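Local coordinates for protein RTX toxin RtxA (Vibrio vulnificus MO6-24/O, PDB 6IMP) that forms an alpha/beta-hydrolase-fold domain of a multifunctional RTX toxin linked to virulence and is probably a hydrolase, at residues A[72-83]-A[156-167]. Residues are numbered along the deposited sequence; the frame is centred on the assembly and turned at random.
Sequences LKGEAGRLTGYY and TMFNYLVNDKGI
Leu72, Tyr83, Tyr160 and Lys165 carry a contact that illustrates how an alpha/beta hydrolase seats a helix on the antiparallel margin of its sheet. Leu72 meets Tyr160 at about a right angle and divides its two methyls: CD2 lies over one face of the ring, displaced toward the rim and 3.4 Å from Tyr160 CD1, a CH-pi contact, while CD1 lies against the helix backbone, 3.9 Å from Met157 CA. With CG trans to the main-chain nitrogen (chi1 170°), the Tyr160 ring is carried out toward Leu72, and chi2 of 66° turns its face to CD2. Beyond the ring, its hydroxyl OH accepts a hydrogen bond from Lys165 NZ at 2.8 Å. The same lysine serves Tyr83. Bent at chi3 and chi4, its chain runs past the tyrosine in the opposite sense and sets CE over the ring centre, 3.7 Å from Tyr83 CZ; NZ stands above the same face in a cation-pi contact, 4.3 Å from the Tyr83 ring centroid. One ammonium group thus links the two tyrosines, its charge probably steadied by the hydroxyl oxygen and the pi face. In the plane of the Tyr83 ring, Leu161 CD2 touches the edge at CE1, 4.0 Å away. At the other end Leu79 and Thr156 meet tip to tip, Leu79 CD1 lying 3.6 Å from Thr156 CG2. No hydrogen bond joins the segments. The hairpin of strands 67-73 and 78-84 thereby packs against the C-terminal half of helix 147-164, which also rests on strands 129-133 and 101-105: Met157 touches Leu131 and Val133, and Leu161 touches Leu103.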
# COMPACT_ATOMS: atom_id res chain seq x y z
N LEU A 72 -1.05 -8.74 13.86
CA LEU A 72 -2.06 -9.58 13.21
C LEU A 72 -1.46 -10.96 12.89
O LEU A 72 -0.24 -11.08 12.74
CB LEU A 72 -2.54 -8.91 11.91
CG LEU A 72 -3.00 -7.45 11.98
CD1 LEU A 72 -3.52 -7.03 10.61
CD2 LEU A 72 -4.09 -7.23 13.03
N LYS A 73 -2.32 -11.98 12.79
CA LYS A 73 -1.89 -13.32 12.35
C LYS A 73 -1.84 -13.41 10.82
O LYS A 73 -2.81 -13.79 10.16
CB LYS A 73 -2.82 -14.42 12.89
CG LYS A 73 -2.40 -15.84 12.48
CD LYS A 73 -3.58 -16.77 12.20
CE LYS A 73 -4.40 -17.04 13.45
NZ LYS A 73 -4.99 -18.41 13.47
N GLY A 74 -0.68 -13.09 10.27
CA GLY A 74 -0.44 -13.28 8.85
C GLY A 74 -0.29 -14.75 8.50
O GLY A 74 -0.15 -15.59 9.39
N GLU A 75 -0.34 -15.05 7.21
CA GLU A 75 -0.23 -16.43 6.75
C GLU A 75 1.21 -17.00 6.82
O GLU A 75 1.39 -18.21 6.89
CB GLU A 75 -0.79 -16.56 5.33
CG GLU A 75 -0.81 -18.00 4.82
CD GLU A 75 -1.39 -18.14 3.43
OE1 GLU A 75 -1.65 -17.09 2.78
OE2 GLU A 75 -1.58 -19.29 2.97
N ALA A 76 2.22 -16.12 6.84
CA ALA A 76 3.63 -16.55 6.96
C ALA A 76 4.24 -16.17 8.31
O ALA A 76 5.40 -16.47 8.57
CB ALA A 76 4.47 -15.96 5.83
N GLY A 77 3.47 -15.52 9.17
CA GLY A 77 4.05 -14.90 10.37
C GLY A 77 3.22 -13.72 10.84
O GLY A 77 2.04 -13.61 10.50
N ARG A 78 3.83 -12.84 11.64
CA ARG A 78 3.08 -11.71 12.19
C ARG A 78 3.31 -10.39 11.45
O ARG A 78 4.35 -10.18 10.81
CB ARG A 78 3.28 -11.59 13.71
CG ARG A 78 4.66 -11.18 14.18
CD ARG A 78 4.85 -11.56 15.64
NE ARG A 78 6.16 -11.14 16.14
CZ ARG A 78 7.30 -11.76 15.87
NH1 ARG A 78 8.44 -11.31 16.39
NH2 ARG A 78 7.33 -12.85 15.11
N LEU A 79 2.27 -9.56 11.47
CA LEU A 79 2.20 -8.33 10.69
C LEU A 79 1.99 -7.15 11.64
O LEU A 79 0.92 -7.01 12.24
CB LEU A 79 1.05 -8.38 9.69
CG LEU A 79 1.08 -9.46 8.61
CD1 LEU A 79 -0.26 -9.54 7.88
CD2 LEU A 79 2.21 -9.20 7.62
N THR A 80 2.99 -6.30 11.74
CA THR A 80 3.04 -5.34 12.83
C THR A 80 2.86 -3.91 12.35
O THR A 80 3.40 -3.51 11.32
CB THR A 80 4.38 -5.44 13.55
OG1 THR A 80 5.42 -5.16 12.62
CG2 THR A 80 4.55 -6.82 14.12
N GLY A 81 2.06 -3.15 13.09
CA GLY A 81 2.08 -1.69 13.01
C GLY A 81 1.10 -1.05 13.97
O GLY A 81 0.89 -1.54 15.08
N TYR A 82 0.49 0.05 13.54
CA TYR A 82 -0.45 0.78 14.38
C TYR A 82 -1.82 0.93 13.73
O TYR A 82 -1.97 0.83 12.51
CB TYR A 82 0.10 2.15 14.76
CG TYR A 82 1.46 2.12 15.42
CD1 TYR A 82 2.60 1.83 14.68
CD2 TYR A 82 1.62 2.42 16.77
CE1 TYR A 82 3.85 1.81 15.27
CE2 TYR A 82 2.87 2.42 17.37
CZ TYR A 82 3.99 2.11 16.62
OH TYR A 82 5.25 2.10 17.21
N TYR A 83 -2.81 1.10 14.59
CA TYR A 83 -4.09 1.65 14.22
C TYR A 83 -4.16 3.05 14.78
O TYR A 83 -4.17 3.22 15.99
CB TYR A 83 -5.20 0.80 14.83
CG TYR A 83 -6.56 1.16 14.32
CD1 TYR A 83 -7.07 0.57 13.18
CD2 TYR A 83 -7.36 2.08 14.99
CE1 TYR A 83 -8.33 0.88 12.70
CE2 TYR A 83 -8.62 2.40 14.53
CZ TYR A 83 -9.11 1.80 13.38
OH TYR A 83 -10.36 2.12 12.91
N THR A 156 -5.34 -10.08 5.17
CA THR A 156 -5.24 -10.14 6.62
C THR A 156 -5.66 -8.79 7.16
O THR A 156 -6.59 -8.70 7.96
CB THR A 156 -3.81 -10.42 7.07
OG1 THR A 156 -3.40 -11.68 6.55
CG2 THR A 156 -3.71 -10.44 8.60
N MET A 157 -5.00 -7.75 6.65
CA MET A 157 -5.23 -6.41 7.12
C MET A 157 -6.67 -6.02 6.92
O MET A 157 -7.28 -5.46 7.81
CB MET A 157 -4.34 -5.43 6.37
CG MET A 157 -2.89 -5.47 6.80
SD MET A 157 -1.96 -4.46 5.66
CE MET A 157 -0.43 -5.36 5.55
N PHE A 158 -7.21 -6.33 5.75
CA PHE A 158 -8.63 -6.12 5.53
C PHE A 158 -9.45 -6.80 6.61
O PHE A 158 -10.17 -6.15 7.36
CB PHE A 158 -9.08 -6.63 4.17
CG PHE A 158 -10.46 -6.16 3.79
CD1 PHE A 158 -10.75 -4.80 3.75
CD2 PHE A 158 -11.45 -7.07 3.49
CE1 PHE A 158 -12.00 -4.35 3.39
CE2 PHE A 158 -12.72 -6.62 3.13
CZ PHE A 158 -12.99 -5.27 3.09
N ASN A 159 -9.28 -8.12 6.72
CA ASN A 159 -10.09 -8.92 7.62
C ASN A 159 -10.02 -8.39 9.04
O ASN A 159 -11.03 -8.35 9.73
CB ASN A 159 -9.67 -10.39 7.58
CG ASN A 159 -10.11 -11.08 6.30
OD1 ASN A 159 -11.23 -10.87 5.80
ND2 ASN A 159 -9.24 -11.91 5.76
N TYR A 160 -8.85 -7.90 9.46
CA TYR A 160 -8.71 -7.28 10.79
C TYR A 160 -9.67 -6.10 11.02
O TYR A 160 -10.18 -5.91 12.12
CB TYR A 160 -7.27 -6.82 11.04
CG TYR A 160 -7.12 -5.98 12.28
CD1 TYR A 160 -7.33 -6.52 13.53
CD2 TYR A 160 -6.80 -4.63 12.19
CE1 TYR A 160 -7.22 -5.76 14.69
CE2 TYR A 160 -6.67 -3.85 13.34
CZ TYR A 160 -6.88 -4.42 14.59
OH TYR A 160 -6.75 -3.66 15.73
N LEU A 161 -9.89 -5.31 9.97
CA LEU A 161 -10.82 -4.19 10.05
C LEU A 161 -12.24 -4.71 10.18
O LEU A 161 -12.91 -4.44 11.17
CB LEU A 161 -10.71 -3.29 8.82
CG LEU A 161 -9.36 -2.60 8.62
CD1 LEU A 161 -9.43 -1.74 7.37
CD2 LEU A 161 -8.96 -1.76 9.83
N VAL A 162 -12.63 -5.53 9.21
CA VAL A 162 -13.99 -6.09 9.14
C VAL A 162 -14.35 -6.87 10.41
O VAL A 162 -15.48 -6.78 10.91
CB VAL A 162 -14.15 -7.05 7.92
CG1 VAL A 162 -15.56 -7.64 7.88
CG2 VAL A 162 -13.86 -6.33 6.61
N ASN A 163 -13.36 -7.62 10.95
CA ASN A 163 -13.62 -8.76 11.85
C ASN A 163 -13.25 -8.55 13.31
O ASN A 163 -13.94 -9.06 14.20
CB ASN A 163 -12.87 -10.00 11.40
CG ASN A 163 -13.29 -10.50 10.04
OD1 ASN A 163 -14.10 -9.87 9.35
ND2 ASN A 163 -12.75 -11.65 9.63
N ASP A 164 -12.10 -7.94 13.57
CA ASP A 164 -11.75 -7.58 14.94
C ASP A 164 -12.45 -6.29 15.37
O ASP A 164 -12.61 -6.05 16.56
CB ASP A 164 -10.23 -7.46 15.14
CG ASP A 164 -9.55 -8.81 15.22
OD1 ASP A 164 -10.24 -9.83 15.16
OD2 ASP A 164 -8.31 -8.87 15.34
N LYS A 165 -12.88 -5.49 14.40
CA LYS A 165 -13.46 -4.16 14.69
C LYS A 165 -14.84 -3.92 14.03
O LYS A 165 -15.37 -2.81 14.08
CB LYS A 165 -12.46 -3.06 14.31
CG LYS A 165 -11.28 -2.94 15.28
CD LYS A 165 -10.09 -2.19 14.68
CE LYS A 165 -9.51 -1.15 15.63
NZ LYS A 165 -8.52 -1.69 16.61
N GLY A 166 -15.42 -4.97 13.44
CA GLY A 166 -16.85 -4.98 13.07
C GLY A 166 -17.22 -4.03 11.94
O GLY A 166 -18.40 -3.86 11.62
N ILE A 167 -16.21 -3.45 11.31
CA ILE A 167 -16.39 -2.29 10.47
C ILE A 167 -17.06 -2.72 9.19
O ILE A 167 -16.56 -3.60 8.49
CB ILE A 167 -15.04 -1.64 10.13
CG1 ILE A 167 -14.40 -1.11 11.42
CG2 ILE A 167 -15.22 -0.54 9.09
CD1 ILE A 167 -13.16 -0.26 11.23